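Side-chain contacts in glutathione S-transferase (Legionella pneumophila subsp. pneumophila str. Philadelphia 1, PDB 3NIV), which probably acts as a zeta-class glutathione transferase, with maleylacetoacetate isomerase activity that uses glutathione as in its relatives: residues L96-L101 with E146-A151; L152-P157 with Y188-E193; T140-F145 with V169-Q174; S162-A167 with E196-L201. One frame throughout, in Å; residues are numbered along the deposited sequence.

Contact 1: residues L96-L101 with E146-A151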
loop_
_atom_site.group_PDB
_atom_site.type_symbol
_atom_site.label_atom_id
_atom_site.label_comp_id
_atom_site.label_asym_id
_atom_site.label_seq_id
_atom_site.Cartn_x
_atom_site.Cartn_y
_atom_site.Cartn_z
ATOM N N LEU A 96 9.298 5.814 8.127
ATOM C CA LEU A 96 7.952 6.089 8.580
ATOM C C LEU A 96 6.920 5.619 7.547
ATOM O O LEU A 96 5.899 5.026 7.889
ATOM C CB LEU A 96 7.819 7.581 8.877
ATOM C CG LEU A 96 8.466 7.941 10.214
ATOM C CD1 LEU A 96 8.779 9.427 10.307
ATOM C CD2 LEU A 96 7.581 7.486 11.372
ATOM N N LYS A 97 7.210 5.875 6.283
ATOM C CA LYS A 97 6.364 5.438 5.175
ATOM C C LYS A 97 6.104 3.946 5.235
ATOM O O LYS A 97 4.965 3.492 5.109
ATOM C CB LYS A 97 7.053 5.748 3.858
ATOM C CG LYS A 97 6.158 6.389 2.826
ATOM C CD LYS A 97 6.284 7.910 2.860
ATOM C CE LYS A 97 6.208 8.495 1.451
ATOM N NZ LYS A 97 4.944 8.123 0.743
ATOM N N SER A 98 7.166 3.179 5.427
ATOM C CA SER A 98 7.035 1.739 5.437
ATOM C C SER A 98 6.187 1.275 6.630
ATOM O O SER A 98 5.600 0.185 6.619
ATOM C CB SER A 98 8.403 1.078 5.457
ATOM O OG SER A 98 8.964 1.092 6.744
HETATM N N MSE A 99 6.122 2.099 7.662
HETATM C CA MSE A 99 5.321 1.737 8.818
HETATM C C MSE A 99 3.858 1.979 8.513
HETATM O O MSE A 99 3.007 1.195 8.885
HETATM C CB MSE A 99 5.777 2.514 10.042
HETATM C CG MSE A 99 7.117 2.026 10.540
HETATM SE SE MSE A 99 7.884 3.204 11.870
HETATM C CE MSE A 99 6.514 2.992 13.277
ATOM N N ALA A 100 3.585 3.067 7.810
ATOM C CA ALA A 100 2.252 3.325 7.313
ATOM C C ALA A 100 1.821 2.220 6.339
ATOM O O ALA A 100 0.650 1.875 6.270
ATOM C CB ALA A 100 2.199 4.675 6.649
ATOM N N LEU A 101 2.773 1.655 5.605
ATOM C CA LEU A 101 2.466 0.576 4.666
ATOM C C LEU A 101 2.146 -0.732 5.384
ATOM O O LEU A 101 1.305 -1.517 4.938
ATOM C CB LEU A 101 3.628 0.367 3.694
ATOM C CG LEU A 101 3.916 1.592 2.814
ATOM C CD1 LEU A 101 5.138 1.388 1.891
ATOM C CD2 LEU A 101 2.676 1.986 2.021
ATOM N N GLU A 146 4.859 -2.295 16.434
ATOM C CA GLU A 146 5.350 -1.915 17.751
ATOM C C GLU A 146 6.843 -2.186 17.808
ATOM O O GLU A 146 7.603 -1.480 18.478
ATOM C CB GLU A 146 4.623 -2.687 18.843
ATOM C CG GLU A 146 5.085 -2.344 20.259
ATOM C CD GLU A 146 4.218 -1.308 20.963
ATOM O OE1 GLU A 146 3.329 -0.708 20.320
ATOM O OE2 GLU A 146 4.434 -1.100 22.184
ATOM N N GLU A 147 7.240 -3.224 17.089
ATOM C CA GLU A 147 8.636 -3.542 16.849
ATOM C C GLU A 147 9.446 -2.331 16.401
ATOM O O GLU A 147 10.346 -1.872 17.102
ATOM C CB GLU A 147 8.712 -4.616 15.767
ATOM C CG GLU A 147 9.235 -5.934 16.249
ATOM C CD GLU A 147 10.736 -5.911 16.360
ATOM O OE1 GLU A 147 11.263 -6.345 17.404
ATOM O OE2 GLU A 147 11.389 -5.437 15.407
ATOM N N LYS A 148 9.139 -1.830 15.214
ATOM C CA LYS A 148 9.926 -0.747 14.644
ATOM C C LYS A 148 9.729 0.498 15.500
ATOM O O LYS A 148 10.601 1.359 15.599
ATOM C CB LYS A 148 9.527 -0.510 13.191
ATOM C CG LYS A 148 9.713 -1.750 12.312
ATOM C CD LYS A 148 8.969 -1.634 10.980
ATOM C CE LYS A 148 9.881 -1.227 9.829
ATOM N NZ LYS A 148 10.685 -2.371 9.291
ATOM N N LEU A 149 8.573 0.564 16.141
ATOM C CA LEU A 149 8.245 1.658 17.035
ATOM C C LEU A 149 9.317 1.738 18.121
ATOM O O LEU A 149 9.802 2.825 18.476
ATOM C CB LEU A 149 6.884 1.375 17.663
ATOM C CG LEU A 149 5.879 2.503 17.833
ATOM C CD1 LEU A 149 5.857 3.453 16.661
ATOM C CD2 LEU A 149 4.510 1.889 18.056
ATOM N N GLY A 150 9.695 0.563 18.620
ATOM C CA GLY A 150 10.670 0.444 19.682
ATOM C C GLY A 150 12.091 0.852 19.330
ATOM O O GLY A 150 12.944 0.903 20.210
ATOM N N ALA A 151 12.363 1.139 18.062
ATOM C CA ALA A 151 13.713 1.539 17.670
ATOM C C ALA A 151 13.815 3.050 17.467
ATOM O O ALA A 151 14.898 3.577 17.193
ATOM C CB ALA A 151 14.169 0.787 16.407
HETATM O O HOH W 1 11.698 -0.216 7.415
#

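Contact 2: residues L152-P157 with Y188-E193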
loop_
_atom_site.group_PDB
_atom_site.type_symbol
_atom_site.label_atom_id
_atom_site.label_comp_id
_atom_site.label_asym_id
_atom_site.label_seq_id
_atom_site.Cartn_x
_atom_site.Cartn_y
_atom_site.Cartn_z
ATOM N N LEU A 152 12.689 3.743 17.612
ATOM C CA LEU A 152 12.661 5.186 17.414
ATOM C C LEU A 152 12.519 5.966 18.724
ATOM O O LEU A 152 12.067 5.442 19.748
ATOM C CB LEU A 152 11.535 5.574 16.457
ATOM C CG LEU A 152 11.421 4.804 15.140
ATOM C CD1 LEU A 152 10.188 5.265 14.373
ATOM C CD2 LEU A 152 12.672 4.957 14.275
ATOM N N GLU A 153 12.898 7.233 18.668
ATOM C CA GLU A 153 12.815 8.114 19.814
ATOM C C GLU A 153 11.748 9.149 19.538
ATOM O O GLU A 153 11.486 9.486 18.376
ATOM C CB GLU A 153 14.166 8.780 20.041
ATOM C CG GLU A 153 15.276 7.786 20.405
ATOM C CD GLU A 153 15.249 7.403 21.882
ATOM O OE1 GLU A 153 15.292 8.328 22.732
ATOM O OE2 GLU A 153 15.183 6.186 22.198
ATOM N N ARG A 154 11.131 9.647 20.603
ATOM C CA ARG A 154 10.029 10.591 20.488
ATOM C C ARG A 154 10.020 11.504 21.714
ATOM O O ARG A 154 10.547 11.136 22.760
ATOM C CB ARG A 154 8.697 9.831 20.365
ATOM C CG ARG A 154 8.416 8.844 21.513
ATOM C CD ARG A 154 7.187 7.983 21.238
ATOM N NE ARG A 154 7.364 7.095 20.087
ATOM C CZ ARG A 154 8.202 6.064 20.078
ATOM N NH1 ARG A 154 8.937 5.813 21.148
ATOM N NH2 ARG A 154 8.321 5.296 19.004
ATOM N N ASP A 155 9.431 12.688 21.568
ATOM C CA ASP A 155 9.292 13.650 22.658
ATOM C C ASP A 155 7.909 13.553 23.285
ATOM O O ASP A 155 7.674 14.035 24.399
ATOM C CB ASP A 155 9.525 15.077 22.158
ATOM C CG ASP A 155 10.899 15.598 22.524
ATOM O OD1 ASP A 155 11.808 14.765 22.735
ATOM O OD2 ASP A 155 11.070 16.838 22.614
ATOM N N LYS A 156 6.999 12.933 22.545
ATOM C CA LYS A 156 5.636 12.721 22.995
ATOM C C LYS A 156 5.173 11.374 22.466
ATOM O O LYS A 156 5.963 10.649 21.857
ATOM C CB LYS A 156 4.734 13.848 22.496
ATOM C CG LYS A 156 5.433 14.870 21.613
ATOM C CD LYS A 156 4.430 15.844 21.019
ATOM C CE LYS A 156 4.975 17.271 21.000
ATOM N NZ LYS A 156 4.899 17.936 22.346
ATOM N N PRO A 157 3.904 11.015 22.723
ATOM C CA PRO A 157 3.347 9.782 22.151
ATOM C C PRO A 157 2.888 9.958 20.694
ATOM O O PRO A 157 1.693 9.962 20.389
ATOM C CB PRO A 157 2.162 9.468 23.073
ATOM C CG PRO A 157 2.392 10.295 24.300
ATOM C CD PRO A 157 3.060 11.530 23.809
ATOM N N TYR A 188 0.707 -3.971 23.190
ATOM C CA TYR A 188 1.236 -2.861 22.408
ATOM C C TYR A 188 1.214 -1.512 23.130
ATOM O O TYR A 188 0.495 -0.596 22.719
ATOM C CB TYR A 188 0.461 -2.770 21.097
ATOM C CG TYR A 188 0.299 -4.117 20.438
ATOM C CD1 TYR A 188 1.393 -4.778 19.911
ATOM C CD2 TYR A 188 -0.946 -4.738 20.364
ATOM C CE1 TYR A 188 1.262 -6.012 19.318
ATOM C CE2 TYR A 188 -1.091 -5.971 19.762
ATOM C CZ TYR A 188 0.020 -6.603 19.239
ATOM O OH TYR A 188 -0.093 -7.837 18.652
ATOM N N PRO A 189 2.026 -1.379 24.193
ATOM C CA PRO A 189 2.042 -0.196 25.063
ATOM C C PRO A 189 2.336 1.110 24.318
ATOM O O PRO A 189 1.628 2.098 24.522
ATOM C CB PRO A 189 3.183 -0.491 26.041
ATOM C CG PRO A 189 3.423 -1.956 25.944
ATOM C CD PRO A 189 3.040 -2.374 24.585
ATOM N N ILE A 190 3.370 1.119 23.477
ATOM C CA ILE A 190 3.749 2.347 22.785
ATOM C C ILE A 190 2.621 2.782 21.872
ATOM O O ILE A 190 2.279 3.966 21.793
ATOM C CB ILE A 190 5.022 2.188 21.946
ATOM C CG1 ILE A 190 6.176 1.646 22.788
ATOM C CG2 ILE A 190 5.400 3.517 21.310
ATOM C CD1 ILE A 190 7.489 1.550 22.010
ATOM N N ILE A 191 2.042 1.805 21.186
ATOM C CA ILE A 191 0.907 2.061 20.313
ATOM C C ILE A 191 -0.291 2.575 21.103
ATOM O O ILE A 191 -0.930 3.561 20.723
ATOM C CB ILE A 191 0.505 0.793 19.537
ATOM C CG1 ILE A 191 1.376 0.667 18.277
ATOM C CG2 ILE A 191 -0.972 0.844 19.185
ATOM C CD1 ILE A 191 1.387 -0.728 17.640
ATOM N N ASN A 192 -0.591 1.895 22.201
ATOM C CA ASN A 192 -1.672 2.315 23.085
ATOM C C ASN A 192 -1.488 3.760 23.565
ATOM O O ASN A 192 -2.457 4.513 23.643
ATOM C CB ASN A 192 -1.837 1.334 24.258
ATOM C CG ASN A 192 -2.388 -0.013 23.811
ATOM O OD1 ASN A 192 -3.012 -0.105 22.751
ATOM N ND2 ASN A 192 -2.164 -1.058 24.605
ATOM N N GLU A 193 -0.244 4.146 23.852
ATOM C CA GLU A 193 0.063 5.517 24.261
ATOM C C GLU A 193 -0.154 6.512 23.138
ATOM O O GLU A 193 -0.766 7.564 23.353
ATOM C CB GLU A 193 1.514 5.639 24.712
ATOM C CG GLU A 193 1.877 4.836 25.926
ATOM C CD GLU A 193 3.378 4.794 26.146
ATOM O OE1 GLU A 193 4.128 5.268 25.257
ATOM O OE2 GLU A 193 3.808 4.284 27.205
#

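Contact 3: residues T140-F145 with V169-Q174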
loop_
_atom_site.group_PDB
_atom_site.type_symbol
_atom_site.label_atom_id
_atom_site.label_comp_id
_atom_site.label_asym_id
_atom_site.label_seq_id
_atom_site.Cartn_x
_atom_site.Cartn_y
_atom_site.Cartn_z
ATOM N N THR A 140 -0.357 -9.796 13.857
ATOM C CA THR A 140 0.816 -9.768 13.007
ATOM C C THR A 140 1.241 -8.340 12.696
ATOM O O THR A 140 2.421 -8.010 12.784
ATOM C CB THR A 140 0.568 -10.527 11.702
ATOM O OG1 THR A 140 0.206 -11.875 12.015
ATOM C CG2 THR A 140 1.832 -10.550 10.861
ATOM N N GLY A 141 0.266 -7.506 12.340
ATOM C CA GLY A 141 0.504 -6.114 12.009
ATOM C C GLY A 141 0.931 -5.244 13.176
ATOM O O GLY A 141 1.802 -4.389 13.042
ATOM N N PHE A 142 0.326 -5.453 14.335
ATOM C CA PHE A 142 0.711 -4.658 15.497
ATOM C C PHE A 142 2.054 -5.109 16.081
ATOM O O PHE A 142 2.829 -4.288 16.557
ATOM C CB PHE A 142 -0.401 -4.641 16.543
ATOM C CG PHE A 142 -1.578 -3.793 16.150
ATOM C CD1 PHE A 142 -1.397 -2.626 15.432
ATOM C CD2 PHE A 142 -2.866 -4.155 16.504
ATOM C CE1 PHE A 142 -2.491 -1.831 15.069
ATOM C CE2 PHE A 142 -3.959 -3.362 16.145
ATOM C CZ PHE A 142 -3.768 -2.202 15.427
ATOM N N ASP A 143 2.329 -6.409 16.028
ATOM C CA ASP A 143 3.637 -6.904 16.419
ATOM C C ASP A 143 4.686 -6.142 15.621
ATOM O O ASP A 143 5.600 -5.537 16.186
ATOM C CB ASP A 143 3.770 -8.398 16.123
ATOM C CG ASP A 143 3.042 -9.271 17.131
ATOM O OD1 ASP A 143 2.436 -8.721 18.074
ATOM O OD2 ASP A 143 3.078 -10.517 16.979
ATOM N N ALA A 144 4.552 -6.165 14.297
ATOM C CA ALA A 144 5.573 -5.574 13.441
ATOM C C ALA A 144 5.668 -4.079 13.692
ATOM O O ALA A 144 6.757 -3.517 13.781
ATOM C CB ALA A 144 5.285 -5.862 11.977
ATOM N N PHE A 145 4.519 -3.436 13.825
ATOM C CA PHE A 145 4.492 -1.997 14.036
ATOM C C PHE A 145 5.138 -1.565 15.363
ATOM O O PHE A 145 5.870 -0.581 15.416
ATOM C CB PHE A 145 3.053 -1.507 13.963
ATOM C CG PHE A 145 2.923 -0.044 13.701
ATOM C CD1 PHE A 145 3.076 0.874 14.728
ATOM C CD2 PHE A 145 2.627 0.416 12.438
ATOM C CE1 PHE A 145 2.948 2.230 14.488
ATOM C CE2 PHE A 145 2.496 1.760 12.186
ATOM C CZ PHE A 145 2.655 2.672 13.221
ATOM N N VAL A 169 -1.134 9.000 11.306
ATOM C CA VAL A 169 -2.340 9.163 10.524
ATOM C C VAL A 169 -2.933 7.805 10.140
ATOM O O VAL A 169 -4.152 7.642 10.128
ATOM C CB VAL A 169 -2.081 9.979 9.255
ATOM C CG1 VAL A 169 -3.338 9.999 8.383
ATOM C CG2 VAL A 169 -1.636 11.381 9.612
ATOM N N CYS A 170 -2.078 6.831 9.838
ATOM C CA CYS A 170 -2.561 5.503 9.457
ATOM C C CYS A 170 -2.821 4.601 10.657
ATOM O O CYS A 170 -3.630 3.682 10.583
ATOM C CB CYS A 170 -1.596 4.822 8.487
ATOM S SG CYS A 170 -1.477 5.658 6.899
ATOM N N LEU A 171 -2.138 4.874 11.762
ATOM C CA LEU A 171 -2.233 4.038 12.957
ATOM C C LEU A 171 -3.574 4.175 13.674
ATOM O O LEU A 171 -4.196 3.177 14.044
ATOM C CB LEU A 171 -1.106 4.373 13.928
ATOM C CG LEU A 171 -1.118 3.587 15.238
ATOM C CD1 LEU A 171 -1.108 2.091 14.954
ATOM C CD2 LEU A 171 0.065 3.973 16.133
ATOM N N ILE A 172 -4.017 5.412 13.866
ATOM C CA ILE A 172 -5.243 5.657 14.615
ATOM C C ILE A 172 -6.456 4.906 14.045
ATOM O O ILE A 172 -7.129 4.193 14.772
ATOM C CB ILE A 172 -5.492 7.178 14.836
ATOM C CG1 ILE A 172 -4.682 7.664 16.034
ATOM C CG2 ILE A 172 -6.950 7.481 15.080
ATOM C CD1 ILE A 172 -3.185 7.383 15.952
ATOM N N PRO A 173 -6.718 5.034 12.733
ATOM C CA PRO A 173 -7.837 4.270 12.155
ATOM C C PRO A 173 -7.696 2.753 12.337
ATOM O O PRO A 173 -8.682 2.084 12.631
ATOM C CB PRO A 173 -7.808 4.662 10.674
ATOM C CG PRO A 173 -7.166 6.015 10.667
ATOM C CD PRO A 173 -6.124 5.965 11.759
ATOM N N GLN A 174 -6.491 2.219 12.206
ATOM C CA GLN A 174 -6.290 0.788 12.417
ATOM C C GLN A 174 -6.637 0.329 13.842
ATOM O O GLN A 174 -7.195 -0.744 14.035
ATOM C CB GLN A 174 -4.852 0.390 12.079
ATOM C CG GLN A 174 -4.642 -1.113 11.975
ATOM C CD GLN A 174 -5.571 -1.775 10.959
ATOM O OE1 GLN A 174 -6.317 -2.680 11.303
ATOM N NE2 GLN A 174 -5.527 -1.318 9.704
#

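Contact 4: residues S162-A167 with E196-L201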
loop_
_atom_site.group_PDB
_atom_site.type_symbol
_atom_site.label_atom_id
_atom_site.label_comp_id
_atom_site.label_asym_id
_atom_site.label_seq_id
_atom_site.Cartn_x
_atom_site.Cartn_y
_atom_site.Cartn_z
ATOM N N SER A 162 8.625 14.724 17.427
ATOM C CA SER A 162 7.856 15.637 18.265
ATOM C C SER A 162 6.660 16.191 17.500
ATOM O O SER A 162 5.953 17.081 17.978
ATOM C CB SER A 162 8.750 16.788 18.743
ATOM O OG SER A 162 10.031 16.312 19.132
ATOM N N GLU A 163 6.452 15.679 16.294
ATOM C CA GLU A 163 5.233 15.983 15.560
ATOM C C GLU A 163 4.544 14.725 15.049
ATOM O O GLU A 163 5.177 13.699 14.786
ATOM C CB GLU A 163 5.485 16.979 14.417
ATOM C CG GLU A 163 5.135 18.431 14.777
ATOM C CD GLU A 163 3.639 18.642 15.081
ATOM O OE1 GLU A 163 3.017 17.800 15.777
ATOM O OE2 GLU A 163 3.086 19.670 14.627
ATOM N N VAL A 164 3.230 14.815 14.935
ATOM C CA VAL A 164 2.429 13.735 14.394
ATOM C C VAL A 164 2.703 13.596 12.895
ATOM O O VAL A 164 2.919 14.595 12.201
ATOM C CB VAL A 164 0.954 14.010 14.659
ATOM C CG1 VAL A 164 0.086 12.972 13.990
ATOM C CG2 VAL A 164 0.708 14.010 16.145
ATOM N N GLY A 165 2.710 12.364 12.393
ATOM C CA GLY A 165 3.020 12.155 10.993
ATOM C C GLY A 165 2.174 11.114 10.293
ATOM O O GLY A 165 1.155 10.649 10.833
ATOM N N LEU A 166 2.611 10.747 9.088
ATOM C CA LEU A 166 1.924 9.772 8.250
ATOM C C LEU A 166 1.661 8.458 8.966
ATOM O O LEU A 166 0.587 7.899 8.846
ATOM C CB LEU A 166 2.730 9.497 6.970
ATOM C CG LEU A 166 2.126 8.461 6.012
ATOM C CD1 LEU A 166 0.752 8.914 5.519
ATOM C CD2 LEU A 166 3.067 8.160 4.827
ATOM N N ALA A 167 2.649 7.951 9.688
ATOM C CA ALA A 167 2.465 6.725 10.447
ATOM C C ALA A 167 1.346 6.865 11.484
ATOM O O ALA A 167 0.565 5.932 11.689
ATOM C CB ALA A 167 3.759 6.322 11.127
ATOM N N GLU A 196 -3.821 6.994 22.311
ATOM C CA GLU A 196 -4.407 7.827 23.359
ATOM C C GLU A 196 -4.048 9.286 23.133
ATOM O O GLU A 196 -4.920 10.152 23.052
ATOM C CB GLU A 196 -3.913 7.403 24.738
ATOM C CG GLU A 196 -4.842 6.485 25.495
ATOM C CD GLU A 196 -4.687 6.644 27.007
ATOM O OE1 GLU A 196 -3.850 7.479 27.425
ATOM O OE2 GLU A 196 -5.395 5.941 27.768
ATOM N N TYR A 197 -2.755 9.558 23.034
ATOM C CA TYR A 197 -2.330 10.922 22.765
ATOM C C TYR A 197 -3.063 11.513 21.561
ATOM O O TYR A 197 -3.850 12.450 21.707
ATOM C CB TYR A 197 -0.822 11.013 22.565
ATOM C CG TYR A 197 -0.397 12.388 22.130
ATOM C CD1 TYR A 197 -0.295 13.420 23.044
ATOM C CD2 TYR A 197 -0.135 12.665 20.794
ATOM C CE1 TYR A 197 0.077 14.686 22.650
ATOM C CE2 TYR A 197 0.234 13.929 20.390
ATOM C CZ TYR A 197 0.345 14.936 21.323
ATOM O OH TYR A 197 0.721 16.199 20.927
ATOM N N CYS A 198 -2.816 10.960 20.377
ATOM C CA CYS A 198 -3.418 11.488 19.166
ATOM C C CYS A 198 -4.904 11.756 19.312
ATOM O O CYS A 198 -5.419 12.728 18.760
ATOM C CB CYS A 198 -3.160 10.557 17.972
ATOM S SG CYS A 198 -1.445 10.570 17.384
ATOM N N LEU A 199 -5.601 10.907 20.062
ATOM C CA LEU A 199 -7.050 11.034 20.160
ATOM C C LEU A 199 -7.526 12.309 20.857
ATOM O O LEU A 199 -8.722 12.601 20.886
ATOM C CB LEU A 199 -7.654 9.783 20.787
ATOM C CG LEU A 199 -7.692 8.693 19.718
ATOM C CD1 LEU A 199 -8.291 7.380 20.215
ATOM C CD2 LEU A 199 -8.442 9.216 18.496
ATOM N N THR A 200 -6.586 13.081 21.389
ATOM C CA THR A 200 -6.918 14.332 22.062
ATOM C C THR A 200 -6.787 15.555 21.145
ATOM O O THR A 200 -7.191 16.663 21.511
ATOM C CB THR A 200 -6.026 14.552 23.283
ATOM O OG1 THR A 200 -4.711 14.897 22.847
ATOM C CG2 THR A 200 -5.956 13.290 24.129
ATOM N N LEU A 201 -6.217 15.362 19.959
ATOM C CA LEU A 201 -6.135 16.441 18.986
ATOM C C LEU A 201 -7.443 16.541 18.196
ATOM O O LEU A 201 -8.031 15.524 17.826
ATOM C CB LEU A 201 -4.965 16.203 18.034
ATOM C CG LEU A 201 -3.682 15.633 18.648
ATOM C CD1 LEU A 201 -2.715 15.132 17.566
ATOM C CD2 LEU A 201 -3.003 16.646 19.548
#

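Contact 1: residues L96-L101 with E146-A151
Met99, present as selenomethionine, leaves helix 90-106 towards the C-terminal part of helix 127-149 and has the largest buried surface of the contact, shared between Lys148 and Leu149. Its CG lies 4.1 Å from Lys148 CD, and the two chains run past each other in opposite directions, the aliphatic part of the lysine alongside the start of the selenomethionine. A turn about the CG-SE bond (chi3 64°) carries CE over to Leu149; Met99 CE and Leu149 CD1 are 3.5 Å apart, a tight fit between side chains that meet at about a right angle. Leu149 also packs against helix 189-198, so its branch fills the seam between three helices. Lys148 combines an apolar stem with a polar end. Bends at chi3 and chi4 turn its NZ away from the selenomethionine, while Lys148 CE lies 4.0 Å from Ser98 OG. A water joins the two: it donates to Ser98 OG at 3.1 Å and weakly accepts from Lys148 NZ at 3.0 Å. Ser98 OG is bonded to Thr95 O of its own helix. Lys148 NZ also bonds Ser67 OG of the second subunit, and Ser98 packs on Gln68 of that subunit; both fit the glutathione transferase dimer, in which helices of the all-helical C-terminal domain face the N-terminal domain of the partner.

Contact 2: residues L152-P157 with Y188-E193
Pro157 and Glu193 bring the backbones of an irregular loop and helix 189-198 closest, their CA atoms 5.8 Å apart, with no hydrogen bond between the two segments. Here the proline ring rests on the helix by its CB: Pro157 CB lies 3.5 Å from the main-chain carbonyl oxygen Glu193 O, and 4.2 Å from Glu193 CB. The second meeting point is Arg154, whose guanidinium takes the methyl branch of Ile190 over one face. Ile190 CG2 sits above the centre of the flat group, 4.0 Å from Arg154 CZ. In Ile190, CG2 stands opposite the backbone N while CG1 lies beside that N (chi1 -54°), and it is the CG2 branch that faces the loop. The arginine bends at chi3 (65°) to lay its plane against this methyl. NE and NH2 bond main-chain carbonyls: NE to Val158 O, NH2 to Leu149 O and Cys159 O. These bonds fix the rotation of the guanidinium and present its face to Ile190. The glutamate carboxylate makes no ion pair with it, Arg154 NH1 and Glu193 OE1 being 6.3 Å apart, so any attraction is probably long-range and modest. The chemistry thus implies that Arg154 braces its own loop through Val158 and Cys159 and ties it to helix 127-149 through Leu149 O, while the meeting with helix 189-198 is van der Waals contact.

Contact 3: residues T140-F145 with V169-Q174
Leu171 and Phe145 supply the CH-pi interaction between 140-145 and 169-174. Leu171 CD1 stands over a face of the phenylalanine ring, 4.2 Å from the centroid of the Phe145 ring and 17° off its normal, shifted slightly toward the rim. Apolar contacts accompany it. The other leucine methyl approaches the same ring, with Leu171 CD2 3.7 Å from Phe145 CE1, so both methyls of the leucine come to Phe145 CE1 from the same side of the ring. Leu171 CD1 also faces the second phenylalanine, 4.2 Å from Phe142 CE1, so this methyl touches both rings. Phe142 has CG beside its backbone N (chi1 -73°), and its ring extends to the other helix. There it takes part in the remaining kind of contact, that of the Gln174 methylene with a ring, Gln174 CG lying 3.7 Å from Phe142 CZ. A bend about CB-CG (chi2) sets the amide aside; CG makes the contact, and the amide plane lies 62° from the ring. Behind these groups Met99 and Val103 cover Phe145, and the ring of Tyr188 meets Phe142. The segment axes come no closer than 12.6 Å, a spacing bridged by large side chains from roughly antiparallel helices, as in the hydrophobic core of the all-helical C-terminal domain of glutathione transferases.

Contact 4: residues S162-A167 with E196-L201
Tyr197, whose ring meets Val164, has a main-chain oxygen gripped twice by one residue: Thr200 OG1 donates to Tyr197 O at 2.8 Å, and Thr200 N does so at the same length. The hydroxyl comes in 16° out of the carbonyl plane. A type I turn from Cys198 to Leu201 follows, closed by the bond from Leu201 N to Cys198 O, and it swings Leu201 back toward Val164. All contacts across the pair converge on one methyl. Val164 CG2 lies 3.9 Å from Leu201 CD1, the two side chains passing in opposite directions, and 4.2 Å from Cys198 SG. At the edge of the tyrosine ring, Val164 CG2 is 4.3 Å from Tyr197 CE2. Val164 holds CG1 opposite its backbone N (chi1 174°) and CG2 beside that N, which directs CG2 into this group. Val164 N is bonded to Glu163 OE1 at 3.1 Å, approached from above the carboxylate plane. Next along, Gly165 N-caps helix 166-180, and Gly165 N donates to Asp168 OD1, the side chain three residues on. No polar bond thus crosses between the segments; such bonds shape the type I turn and the start of helix 166-180, while the join rests on dispersion between one valine methyl and three side chains.

From the N terminus, helix 90-106 supplies 96-101, and contact 1 closes the first long loop when helix 127-149 returns to it at 146-151. Contact 3 starts on the same helix at 140-145, within that loop, and closes on 169-174, so it crosses contact 1. Contact 2 opens directly after contact 1 has closed and runs to 188-193, crossing contact 3. Contact 4, from 162-167 to 196-201, crosses contacts 2 and 3 and follows contact 1 in series; none nests within another. Glu146 bonds to the backbone N of Ile190 and Ile191, linking contacts 1 and 2. Together they tie four helices and the loop before helix 166-180 into one C-terminal bundle.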